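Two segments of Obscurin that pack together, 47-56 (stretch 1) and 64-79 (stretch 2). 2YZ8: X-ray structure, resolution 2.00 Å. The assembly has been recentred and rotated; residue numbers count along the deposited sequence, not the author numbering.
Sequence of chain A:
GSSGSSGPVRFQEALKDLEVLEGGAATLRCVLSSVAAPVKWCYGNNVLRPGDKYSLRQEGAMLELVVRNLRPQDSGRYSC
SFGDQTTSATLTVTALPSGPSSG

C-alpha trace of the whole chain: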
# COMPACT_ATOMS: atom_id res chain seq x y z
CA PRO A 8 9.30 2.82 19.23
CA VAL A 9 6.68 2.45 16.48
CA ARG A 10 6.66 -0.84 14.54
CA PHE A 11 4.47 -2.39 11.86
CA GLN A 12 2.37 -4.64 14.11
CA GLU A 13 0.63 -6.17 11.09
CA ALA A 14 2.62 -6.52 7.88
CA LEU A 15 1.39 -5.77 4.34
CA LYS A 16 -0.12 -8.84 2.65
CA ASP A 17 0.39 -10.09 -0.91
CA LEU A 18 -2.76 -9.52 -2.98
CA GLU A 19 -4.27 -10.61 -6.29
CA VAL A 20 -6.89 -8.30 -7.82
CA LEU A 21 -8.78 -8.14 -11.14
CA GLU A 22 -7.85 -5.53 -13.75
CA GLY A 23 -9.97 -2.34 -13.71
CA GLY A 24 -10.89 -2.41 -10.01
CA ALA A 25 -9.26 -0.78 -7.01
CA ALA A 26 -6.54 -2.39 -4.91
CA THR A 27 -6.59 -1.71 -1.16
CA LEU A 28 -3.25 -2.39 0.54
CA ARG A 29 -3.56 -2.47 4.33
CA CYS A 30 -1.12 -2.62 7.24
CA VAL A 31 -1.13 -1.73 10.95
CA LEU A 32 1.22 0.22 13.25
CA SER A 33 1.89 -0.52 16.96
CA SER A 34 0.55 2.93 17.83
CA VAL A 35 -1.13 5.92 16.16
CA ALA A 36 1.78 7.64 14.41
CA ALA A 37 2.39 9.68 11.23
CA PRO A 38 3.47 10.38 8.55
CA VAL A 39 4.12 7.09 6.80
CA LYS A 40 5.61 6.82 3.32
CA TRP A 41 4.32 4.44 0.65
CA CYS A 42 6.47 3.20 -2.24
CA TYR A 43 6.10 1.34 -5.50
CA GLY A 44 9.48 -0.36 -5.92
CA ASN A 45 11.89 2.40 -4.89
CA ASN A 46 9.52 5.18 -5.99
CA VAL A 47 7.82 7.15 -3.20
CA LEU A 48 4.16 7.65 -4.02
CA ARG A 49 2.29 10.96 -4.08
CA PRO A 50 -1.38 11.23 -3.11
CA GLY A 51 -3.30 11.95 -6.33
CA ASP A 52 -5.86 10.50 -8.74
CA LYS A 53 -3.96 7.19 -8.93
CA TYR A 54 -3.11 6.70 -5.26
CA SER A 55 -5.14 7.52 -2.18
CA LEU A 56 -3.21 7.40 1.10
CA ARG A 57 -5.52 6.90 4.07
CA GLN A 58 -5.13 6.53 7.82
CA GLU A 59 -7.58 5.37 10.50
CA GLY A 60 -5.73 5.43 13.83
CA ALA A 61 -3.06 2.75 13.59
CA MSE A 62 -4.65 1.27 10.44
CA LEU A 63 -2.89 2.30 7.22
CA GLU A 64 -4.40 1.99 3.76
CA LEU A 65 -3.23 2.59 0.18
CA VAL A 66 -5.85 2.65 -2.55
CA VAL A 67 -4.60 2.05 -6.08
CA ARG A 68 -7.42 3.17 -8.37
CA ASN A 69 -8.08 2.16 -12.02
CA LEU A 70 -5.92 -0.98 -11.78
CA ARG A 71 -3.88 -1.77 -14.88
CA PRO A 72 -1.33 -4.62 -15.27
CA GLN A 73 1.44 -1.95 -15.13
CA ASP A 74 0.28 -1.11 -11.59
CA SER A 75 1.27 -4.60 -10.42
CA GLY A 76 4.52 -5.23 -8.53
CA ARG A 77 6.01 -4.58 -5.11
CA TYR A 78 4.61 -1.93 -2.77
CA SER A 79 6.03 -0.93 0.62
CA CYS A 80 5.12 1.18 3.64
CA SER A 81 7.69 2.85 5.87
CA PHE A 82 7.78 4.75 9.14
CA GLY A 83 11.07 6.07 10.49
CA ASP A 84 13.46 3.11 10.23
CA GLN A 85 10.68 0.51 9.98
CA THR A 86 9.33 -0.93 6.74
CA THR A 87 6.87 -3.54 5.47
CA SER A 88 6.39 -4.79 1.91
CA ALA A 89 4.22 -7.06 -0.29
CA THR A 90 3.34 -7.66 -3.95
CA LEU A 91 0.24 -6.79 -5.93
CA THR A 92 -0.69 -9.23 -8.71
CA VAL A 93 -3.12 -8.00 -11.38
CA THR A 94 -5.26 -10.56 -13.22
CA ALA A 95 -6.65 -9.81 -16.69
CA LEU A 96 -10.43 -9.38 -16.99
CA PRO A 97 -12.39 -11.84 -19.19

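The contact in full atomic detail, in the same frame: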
# COMPACT_ATOMS: atom_id res chain seq x y z
N VAL A 47 8.74 6.68 -4.24
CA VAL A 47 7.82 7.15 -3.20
C VAL A 47 6.59 7.77 -3.85
O VAL A 47 6.70 8.62 -4.74
CB VAL A 47 8.51 8.14 -2.22
CG1 VAL A 47 7.56 8.59 -1.11
CG2 VAL A 47 9.74 7.49 -1.61
N LEU A 48 5.43 7.31 -3.40
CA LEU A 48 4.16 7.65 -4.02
C LEU A 48 3.63 8.98 -3.51
O LEU A 48 3.82 9.33 -2.34
CB LEU A 48 3.12 6.55 -3.79
CG LEU A 48 3.46 5.15 -4.31
CD1 LEU A 48 2.34 4.18 -3.96
CD2 LEU A 48 3.74 5.16 -5.82
N ARG A 49 2.96 9.70 -4.40
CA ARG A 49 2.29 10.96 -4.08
C ARG A 49 0.78 10.74 -4.08
O ARG A 49 0.25 10.12 -4.99
CB ARG A 49 2.63 12.03 -5.12
CG ARG A 49 4.00 12.64 -4.99
CD ARG A 49 4.17 13.74 -6.03
NE ARG A 49 5.52 14.31 -6.05
CZ ARG A 49 6.54 13.81 -6.75
NH1 ARG A 49 6.37 12.71 -7.49
NH2 ARG A 49 7.73 14.40 -6.71
N PRO A 50 0.08 11.27 -3.06
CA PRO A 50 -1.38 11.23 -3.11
C PRO A 50 -1.86 11.96 -4.36
O PRO A 50 -1.36 13.05 -4.66
CB PRO A 50 -1.80 11.99 -1.85
CG PRO A 50 -0.62 11.94 -0.96
CD PRO A 50 0.57 11.95 -1.85
N GLY A 51 -2.79 11.36 -5.09
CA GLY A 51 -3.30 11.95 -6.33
C GLY A 51 -4.54 11.23 -6.82
O GLY A 51 -5.30 10.69 -6.03
N ASP A 52 -4.74 11.22 -8.14
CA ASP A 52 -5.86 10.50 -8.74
C ASP A 52 -5.61 8.99 -8.72
O ASP A 52 -6.54 8.20 -8.53
CB ASP A 52 -6.12 10.98 -10.17
CG ASP A 52 -6.74 12.38 -10.22
OD1 ASP A 52 -6.98 12.99 -9.16
OD2 ASP A 52 -6.99 12.87 -11.35
N LYS A 53 -4.35 8.60 -8.90
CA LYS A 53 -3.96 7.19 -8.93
C LYS A 53 -3.93 6.55 -7.54
O LYS A 53 -4.47 5.45 -7.35
CB LYS A 53 -2.59 7.02 -9.59
CG LYS A 53 -2.23 5.58 -9.90
CD LYS A 53 -3.05 5.07 -11.07
CE LYS A 53 -2.99 3.57 -11.18
NZ LYS A 53 -3.94 3.08 -12.21
N TYR A 54 -3.29 7.23 -6.60
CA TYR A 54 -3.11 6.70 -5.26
C TYR A 54 -3.84 7.54 -4.23
O TYR A 54 -3.76 8.77 -4.26
CB TYR A 54 -1.62 6.64 -4.90
CG TYR A 54 -0.75 5.99 -5.95
CD1 TYR A 54 -0.71 4.60 -6.09
CD2 TYR A 54 0.03 6.76 -6.80
CE1 TYR A 54 0.09 4.00 -7.05
CE2 TYR A 54 0.83 6.18 -7.77
CZ TYR A 54 0.86 4.80 -7.89
OH TYR A 54 1.66 4.24 -8.85
N SER A 55 -4.54 6.87 -3.33
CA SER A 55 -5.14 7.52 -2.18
C SER A 55 -4.50 6.94 -0.93
O SER A 55 -4.52 5.72 -0.71
CB SER A 55 -6.66 7.32 -2.18
OG SER A 55 -7.27 8.01 -1.10
N LEU A 56 -3.90 7.82 -0.12
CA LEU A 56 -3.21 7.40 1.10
C LEU A 56 -4.08 7.75 2.29
O LEU A 56 -4.35 8.92 2.54
CB LEU A 56 -1.85 8.10 1.23
CG LEU A 56 -0.67 7.67 0.36
CD1 LEU A 56 -0.90 8.01 -1.11
CD2 LEU A 56 0.60 8.32 0.87
N GLU A 64 -3.74 2.47 4.96
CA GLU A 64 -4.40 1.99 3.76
C GLU A 64 -3.90 2.75 2.53
O GLU A 64 -3.83 3.99 2.54
CB GLU A 64 -5.91 2.18 3.94
CG GLU A 64 -6.78 1.70 2.80
CD GLU A 64 -8.26 1.99 3.04
OE1 GLU A 64 -9.00 2.15 2.05
OE2 GLU A 64 -8.68 2.06 4.22
N LEU A 65 -3.55 2.01 1.49
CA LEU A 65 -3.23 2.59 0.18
C LEU A 65 -4.22 2.07 -0.85
O LEU A 65 -4.36 0.86 -1.05
CB LEU A 65 -1.80 2.25 -0.28
CG LEU A 65 -1.42 2.61 -1.73
CD1 LEU A 65 -1.18 4.11 -1.89
CD2 LEU A 65 -0.21 1.81 -2.22
N VAL A 66 -4.91 2.99 -1.50
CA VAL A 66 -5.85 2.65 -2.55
C VAL A 66 -5.20 2.95 -3.89
O VAL A 66 -4.75 4.07 -4.14
CB VAL A 66 -7.21 3.39 -2.38
CG1 VAL A 66 -8.22 2.91 -3.41
CG2 VAL A 66 -7.76 3.18 -0.98
N VAL A 67 -5.11 1.92 -4.73
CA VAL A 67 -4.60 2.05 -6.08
C VAL A 67 -5.81 1.96 -7.00
O VAL A 67 -6.37 0.89 -7.19
CB VAL A 67 -3.60 0.92 -6.43
CG1 VAL A 67 -2.90 1.21 -7.75
CG2 VAL A 67 -2.57 0.75 -5.32
N ARG A 68 -6.21 3.10 -7.56
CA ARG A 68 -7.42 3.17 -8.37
C ARG A 68 -7.13 2.85 -9.84
O ARG A 68 -5.97 2.88 -10.27
CB ARG A 68 -8.09 4.54 -8.22
CG ARG A 68 -8.75 4.72 -6.86
CD ARG A 68 -9.20 6.15 -6.63
NE ARG A 68 -8.08 7.00 -6.23
CZ ARG A 68 -8.19 8.10 -5.49
NH1 ARG A 68 -9.37 8.49 -5.03
NH2 ARG A 68 -7.11 8.80 -5.19
N ASN A 69 -8.18 2.53 -10.59
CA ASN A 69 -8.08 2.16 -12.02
C ASN A 69 -6.93 1.18 -12.31
O ASN A 69 -6.03 1.47 -13.10
CB ASN A 69 -7.96 3.42 -12.90
CG ASN A 69 -9.19 4.32 -12.81
OD1 ASN A 69 -9.61 4.72 -11.73
ND2 ASN A 69 -9.75 4.66 -13.97
N LEU A 70 -6.98 0.02 -11.66
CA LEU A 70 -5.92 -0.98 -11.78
C LEU A 70 -5.65 -1.42 -13.21
O LEU A 70 -6.57 -1.84 -13.93
CB LEU A 70 -6.20 -2.21 -10.91
CG LEU A 70 -5.61 -2.25 -9.50
CD1 LEU A 70 -5.90 -3.62 -8.92
CD2 LEU A 70 -4.11 -1.98 -9.48
N ARG A 71 -4.39 -1.30 -13.61
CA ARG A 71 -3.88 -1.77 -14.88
C ARG A 71 -2.81 -2.81 -14.55
O ARG A 71 -2.29 -2.80 -13.44
CB ARG A 71 -3.24 -0.62 -15.65
CG ARG A 71 -4.14 0.57 -15.95
CD ARG A 71 -3.28 1.79 -16.26
NE ARG A 71 -2.46 2.17 -15.11
CZ ARG A 71 -1.36 2.92 -15.18
NH1 ARG A 71 -0.91 3.37 -16.35
NH2 ARG A 71 -0.69 3.21 -14.07
N PRO A 72 -2.45 -3.69 -15.52
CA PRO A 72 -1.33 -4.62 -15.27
C PRO A 72 -0.01 -3.93 -14.89
O PRO A 72 0.77 -4.49 -14.11
CB PRO A 72 -1.18 -5.36 -16.60
CG PRO A 72 -2.49 -5.23 -17.28
CD PRO A 72 -3.04 -3.89 -16.85
N GLN A 73 0.23 -2.74 -15.43
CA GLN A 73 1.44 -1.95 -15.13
C GLN A 73 1.49 -1.43 -13.69
O GLN A 73 2.53 -0.94 -13.25
CB GLN A 73 1.55 -0.73 -16.07
CG GLN A 73 1.68 -1.06 -17.54
CD GLN A 73 0.38 -0.91 -18.31
OE1 GLN A 73 0.39 -0.60 -19.50
NE2 GLN A 73 -0.74 -1.14 -17.64
N ASP A 74 0.36 -1.52 -12.99
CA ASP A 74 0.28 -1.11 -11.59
C ASP A 74 0.70 -2.24 -10.66
O ASP A 74 0.88 -2.03 -9.47
CB ASP A 74 -1.14 -0.68 -11.22
CG ASP A 74 -1.59 0.58 -11.94
OD1 ASP A 74 -0.80 1.54 -12.01
OD2 ASP A 74 -2.75 0.62 -12.40
N SER A 75 0.86 -3.45 -11.21
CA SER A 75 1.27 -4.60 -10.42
C SER A 75 2.74 -4.51 -10.06
O SER A 75 3.52 -3.82 -10.74
CB SER A 75 0.97 -5.90 -11.18
OG SER A 75 1.89 -6.09 -12.25
N GLY A 76 3.13 -5.19 -8.98
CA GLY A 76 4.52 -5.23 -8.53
C GLY A 76 4.60 -5.07 -7.03
O GLY A 76 3.61 -5.25 -6.31
N ARG A 77 5.78 -4.69 -6.54
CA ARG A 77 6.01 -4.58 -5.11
C ARG A 77 5.70 -3.18 -4.55
O ARG A 77 6.21 -2.16 -5.04
CB ARG A 77 7.45 -4.96 -4.79
CG ARG A 77 7.77 -4.85 -3.31
CD ARG A 77 9.02 -5.64 -2.98
NE ARG A 77 8.88 -7.07 -3.26
CZ ARG A 77 8.33 -7.96 -2.44
NH1 ARG A 77 7.85 -7.59 -1.26
NH2 ARG A 77 8.27 -9.23 -2.80
N TYR A 78 4.88 -3.15 -3.51
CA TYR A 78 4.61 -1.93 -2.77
C TYR A 78 5.13 -2.07 -1.35
O TYR A 78 5.23 -3.18 -0.82
CB TYR A 78 3.11 -1.66 -2.72
CG TYR A 78 2.51 -1.29 -4.05
CD1 TYR A 78 2.28 0.06 -4.38
CD2 TYR A 78 2.14 -2.26 -4.98
CE1 TYR A 78 1.72 0.42 -5.59
CE2 TYR A 78 1.58 -1.92 -6.20
CZ TYR A 78 1.38 -0.58 -6.50
OH TYR A 78 0.83 -0.24 -7.70
N SER A 79 5.46 -0.93 -0.73
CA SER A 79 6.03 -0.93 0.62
C SER A 79 5.51 0.25 1.41
O SER A 79 5.14 1.28 0.84
CB SER A 79 7.55 -0.86 0.56
OG SER A 79 8.07 -1.98 -0.14

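Residues 54-56 run antiparallel to the strand that includes Glu64 to Val67, their directions 165° apart and their axes approaching to 4.8 Å. Ser55 and Val66 form the hydrogen-bonded pair: Ser55 N donates to Val66 O and Val66 N to Ser55 O, both at 2.9 Å and nearly linear. Tyr54 with Val67 and Leu56 with Leu65 are the flanking non-hydrogen-bonded pairs. Next along, Arg68 N donates to Lys53 O (2.9 Å). Between these bonds the alpha carbons also approach carbonyls, as in the CA-H...O contact of Tyr54 CA with Val66 O at 3.3 Å.

Strand alternation sends Tyr54, Leu56, Leu65 and Val67 to one face, where apolar groups pack. Leu65 CD1 lies 4.0 Å from both Tyr54 CB and Leu56 CD1, and its CD2 is 3.9 Å from Leu48 CD1; both methyls of Leu65 lie against Leu48, CD1 of Leu65 being 4.1 Å from CD1 of Leu48. The Tyr54 ring sets CE1 4.1 Å from Val67 CG1 and 4.2 Å from Tyr78 CE1, while Leu48 CD1 meets the edge of the Tyr78 ring, 4.1 Å from Tyr78 CD1. Tyr78 keeps its hydroxyl satisfied in this buried setting by donating from OH to Asp74 O (2.5 Å).

On the other face, Ser55 is small enough for the Arg68 guanidinium to lie over it, with Ser55 CB 3.4 Å from Arg68 NH2. The guanidinium also lies close to the carbonyls before the strand, with Arg68 NE 3.0 Å from Asp52 O.

Lys53 begins by pointing away, but its long chain returns its ammonium to stretch 2. NZ donates to Arg68 O (2.8 Å) and forms a salt bridge with Asp74 OD2 (2.7 Å). Asp74 also binds Arg71, whose NH2 donates to OD1 at 2.7 Å; the shared carboxylate offsets the repulsion between Lys53 NZ and Arg71 NE, 3.4 Å apart.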